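Local coordinates for protein iota-carrageenase (Alteromonas sp., PDB 1H80) that hydrolyses the beta-1,4 linkages within iota-carrageenan, a sulfated galactan of red algal cell walls, with inversion of anomeric configuration, at residues 371-381 and 443-454. Numbering follows the deposited sequence.
Sequences LDYFSTSNPMC and TESSRVCNYYGM
Cys381 and Cys449 are joined by a disulfide, SG to SG 2.0 Å, with Leu371, Phe374 and Met454 around it. Cys449 SG lies 4.1 Å from CD2 of Phe374 and approaches that ring obliquely. CE of Met454 touches Leu371 CD1 at 4.2 Å. Val448 sits beside this centre. Its CG2 reaches Phe374 CB at 4.0 Å, and its CG1 lies against CA of Ser375. The disulfide ties together two irregular loops on the surface of this beta-helix enzyme, one after strand 364-366 and the other after strand 438-439. Further out, Tyr451 OH donates to Asp372 OD1 at 2.7 Å, on the syn side but 35° out of the carboxylate plane. The CG of Asp372 is anti to its carbonyl carbon (chi1 -68°), which brings the carboxylate to this hydroxyl. Water 1 links the same OD1 to Val448 N, and water 2 links OD2 to Ser445 OG. With an alanine in place of Asp372, Tyr451 OH would probably lose its acceptor, and waters 1 and 2 their carboxylate partner. In one of its two deposited conformers, Arg447 lays its guanidinium over one face of the Tyr451 ring, offset toward the rim. At the far end, water 3 bridges Tyr373 OH and Thr443 O.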
# COMPACT_ATOMS: atom_id res chain seq x y z
N LEU A 371 -17.39 13.30 -4.16
CA LEU A 371 -17.65 14.50 -4.96
C LEU A 371 -18.66 15.47 -4.36
O LEU A 371 -18.56 16.68 -4.59
CB LEU A 371 -18.12 14.11 -6.36
CG LEU A 371 -17.13 13.33 -7.23
CD1 LEU A 371 -17.76 13.08 -8.59
CD2 LEU A 371 -15.83 14.12 -7.37
N ASP A 372 -19.62 14.97 -3.60
CA ASP A 372 -20.63 15.83 -3.01
C ASP A 372 -20.05 16.74 -1.94
O ASP A 372 -20.68 17.72 -1.54
CB ASP A 372 -21.77 14.99 -2.44
CG ASP A 372 -22.59 14.29 -3.52
OD1 ASP A 372 -22.27 14.46 -4.72
OD2 ASP A 372 -23.55 13.58 -3.16
N TYR A 373 -18.84 16.44 -1.47
CA TYR A 373 -18.23 17.28 -0.46
C TYR A 373 -17.70 18.59 -1.03
O TYR A 373 -17.19 19.43 -0.30
CB TYR A 373 -17.12 16.50 0.27
CG TYR A 373 -17.68 15.41 1.14
CD1 TYR A 373 -18.54 15.71 2.20
CD2 TYR A 373 -17.39 14.07 0.89
CE1 TYR A 373 -19.09 14.71 2.99
CE2 TYR A 373 -17.94 13.05 1.68
CZ TYR A 373 -18.79 13.38 2.72
OH TYR A 373 -19.35 12.38 3.49
N PHE A 374 -17.83 18.75 -2.35
CA PHE A 374 -17.39 19.99 -2.99
C PHE A 374 -18.47 21.06 -2.84
O PHE A 374 -18.26 22.22 -3.16
CB PHE A 374 -17.12 19.77 -4.48
CG PHE A 374 -15.77 19.19 -4.78
CD1 PHE A 374 -14.62 19.83 -4.36
CD2 PHE A 374 -15.66 18.00 -5.49
CE1 PHE A 374 -13.36 19.30 -4.65
CE2 PHE A 374 -14.41 17.46 -5.78
CZ PHE A 374 -13.26 18.11 -5.36
N SER A 375 -19.63 20.66 -2.33
CA SER A 375 -20.76 21.57 -2.17
C SER A 375 -20.45 22.86 -1.42
O SER A 375 -21.06 23.90 -1.68
CB SER A 375 -21.93 20.86 -1.49
OG SER A 375 -21.62 20.52 -0.15
N THR A 376 -19.50 22.81 -0.49
CA THR A 376 -19.17 23.99 0.31
C THR A 376 -18.16 24.96 -0.30
O THR A 376 -18.33 26.17 -0.22
CB THR A 376 -18.63 23.58 1.70
OG1 THR A 376 -17.47 22.76 1.55
CG2 THR A 376 -19.70 22.82 2.48
N SER A 377 -17.11 24.43 -0.93
CA SER A 377 -16.08 25.28 -1.50
C SER A 377 -16.07 25.37 -3.01
O SER A 377 -15.54 26.32 -3.58
CB SER A 377 -14.71 24.77 -1.06
OG SER A 377 -14.44 23.52 -1.70
N ASN A 378 -16.67 24.39 -3.67
CA ASN A 378 -16.66 24.33 -5.12
C ASN A 378 -18.03 23.91 -5.65
O ASN A 378 -18.16 22.86 -6.29
CB ASN A 378 -15.56 23.33 -5.51
CG ASN A 378 -15.26 23.32 -6.99
OD1 ASN A 378 -15.65 24.22 -7.73
ND2 ASN A 378 -14.55 22.29 -7.43
N PRO A 379 -19.06 24.73 -5.41
CA PRO A 379 -20.44 24.48 -5.85
C PRO A 379 -20.66 24.25 -7.34
O PRO A 379 -21.69 23.70 -7.74
CB PRO A 379 -21.20 25.70 -5.32
CG PRO A 379 -20.17 26.77 -5.38
CD PRO A 379 -18.95 26.08 -4.82
N MET A 380 -19.72 24.68 -8.17
CA MET A 380 -19.86 24.47 -9.61
C MET A 380 -19.00 23.30 -10.07
O MET A 380 -18.88 23.03 -11.26
CB MET A 380 -19.50 25.75 -10.38
CG MET A 380 -20.44 26.91 -10.08
SD MET A 380 -20.62 28.04 -11.47
CE MET A 380 -19.42 29.28 -11.06
N CYS A 381 -18.40 22.60 -9.11
CA CYS A 381 -17.56 21.45 -9.39
C CYS A 381 -16.48 21.75 -10.43
O CYS A 381 -16.24 20.97 -11.35
CB CYS A 381 -18.42 20.28 -9.89
SG CYS A 381 -17.55 18.68 -9.79
N THR A 443 -20.54 15.59 8.39
CA THR A 443 -20.34 16.57 7.33
C THR A 443 -21.48 16.59 6.31
O THR A 443 -21.80 15.57 5.71
CB THR A 443 -19.03 16.32 6.59
OG1 THR A 443 -17.96 16.25 7.54
CG2 THR A 443 -18.74 17.46 5.61
N GLU A 444 -22.09 17.76 6.14
CA GLU A 444 -23.17 17.91 5.18
C GLU A 444 -22.61 17.98 3.77
O GLU A 444 -21.52 18.52 3.55
CB GLU A 444 -23.97 19.17 5.48
CG GLU A 444 -24.97 19.54 4.40
CD GLU A 444 -25.74 20.81 4.72
OE1 GLU A 444 -25.11 21.77 5.21
OE2 GLU A 444 -26.96 20.85 4.47
N SER A 445 -23.36 17.44 2.82
CA SER A 445 -22.94 17.45 1.42
C SER A 445 -24.16 17.49 0.52
O SER A 445 -25.29 17.27 0.97
CB SER A 445 -22.10 16.21 1.10
OG SER A 445 -22.87 15.03 1.25
N SER A 446 -23.93 17.78 -0.76
CA SER A 446 -25.01 17.84 -1.74
C SER A 446 -24.38 17.65 -3.11
O SER A 446 -23.23 18.04 -3.33
CB SER A 446 -25.73 19.19 -1.67
OG SER A 446 -24.85 20.26 -1.94
N ARG A 447 -25.12 17.06 -4.04
CA ARG A 447 -24.59 16.83 -5.37
C ARG A 447 -24.45 18.12 -6.17
O ARG A 447 -25.43 18.82 -6.43
CB ARG A 447 -25.47 15.84 -6.15
CG ARG A 447 -24.97 15.62 -7.57
CD ARG A 447 -25.55 14.38 -8.20
NE ARG A 447 -25.08 14.22 -9.57
CZ ARG A 447 -25.28 13.14 -10.32
NH1 ARG A 447 -25.96 12.11 -9.84
NH2 ARG A 447 -24.82 13.10 -11.56
N VAL A 448 -23.22 18.43 -6.55
CA VAL A 448 -22.93 19.63 -7.31
C VAL A 448 -22.17 19.24 -8.58
O VAL A 448 -21.98 20.07 -9.47
CB VAL A 448 -22.09 20.63 -6.48
CG1 VAL A 448 -22.90 21.11 -5.28
CG2 VAL A 448 -20.81 19.98 -5.98
N CYS A 449 -21.74 17.98 -8.65
CA CYS A 449 -21.00 17.50 -9.81
C CYS A 449 -21.84 16.65 -10.74
O CYS A 449 -22.76 15.95 -10.29
CB CYS A 449 -19.78 16.68 -9.38
SG CYS A 449 -18.57 17.61 -8.40
N ASN A 450 -21.52 16.71 -12.02
CA ASN A 450 -22.21 15.93 -13.04
C ASN A 450 -21.38 14.66 -13.14
O ASN A 450 -20.41 14.60 -13.89
CB ASN A 450 -22.19 16.68 -14.38
CG ASN A 450 -23.05 16.01 -15.43
OD1 ASN A 450 -23.21 14.79 -15.44
ND2 ASN A 450 -23.61 16.81 -16.33
N TYR A 451 -21.78 13.64 -12.38
CA TYR A 451 -21.06 12.37 -12.33
C TYR A 451 -20.57 11.79 -13.64
O TYR A 451 -19.42 11.36 -13.74
CB TYR A 451 -21.90 11.32 -11.61
CG TYR A 451 -22.07 11.54 -10.12
CD1 TYR A 451 -21.63 12.71 -9.50
CD2 TYR A 451 -22.70 10.58 -9.33
CE1 TYR A 451 -21.82 12.92 -8.14
CE2 TYR A 451 -22.90 10.78 -7.97
CZ TYR A 451 -22.46 11.95 -7.38
OH TYR A 451 -22.67 12.15 -6.03
N TYR A 452 -21.43 11.75 -14.65
CA TYR A 452 -21.03 11.16 -15.92
C TYR A 452 -20.95 12.11 -17.10
O TYR A 452 -20.48 11.73 -18.17
CB TYR A 452 -21.98 10.00 -16.23
CG TYR A 452 -21.95 8.94 -15.16
CD1 TYR A 452 -20.85 8.10 -15.01
CD2 TYR A 452 -23.00 8.83 -14.24
CE1 TYR A 452 -20.79 7.17 -13.97
CE2 TYR A 452 -22.95 7.90 -13.20
CZ TYR A 452 -21.85 7.08 -13.07
OH TYR A 452 -21.79 6.18 -12.03
N GLY A 453 -21.39 13.35 -16.90
CA GLY A 453 -21.37 14.31 -17.99
C GLY A 453 -20.33 15.41 -17.84
O GLY A 453 -20.17 16.24 -18.74
N MET A 454 -19.62 15.43 -16.72
CA MET A 454 -18.60 16.45 -16.50
C MET A 454 -17.48 16.35 -17.53
O MET A 454 -17.39 15.37 -18.27
CB MET A 454 -18.01 16.34 -15.10
CG MET A 454 -17.31 15.01 -14.84
SD MET A 454 -16.28 15.10 -13.36
CE MET A 454 -17.52 15.28 -12.12
O HOH W 1 -21.08 16.37 -6.31
O HOH W 2 -24.67 14.32 -0.84
O HOH W 3 -20.71 13.06 5.68
O HOH W 4 -19.78 19.36 1.55
O HOH W 5 -22.79 22.61 -10.04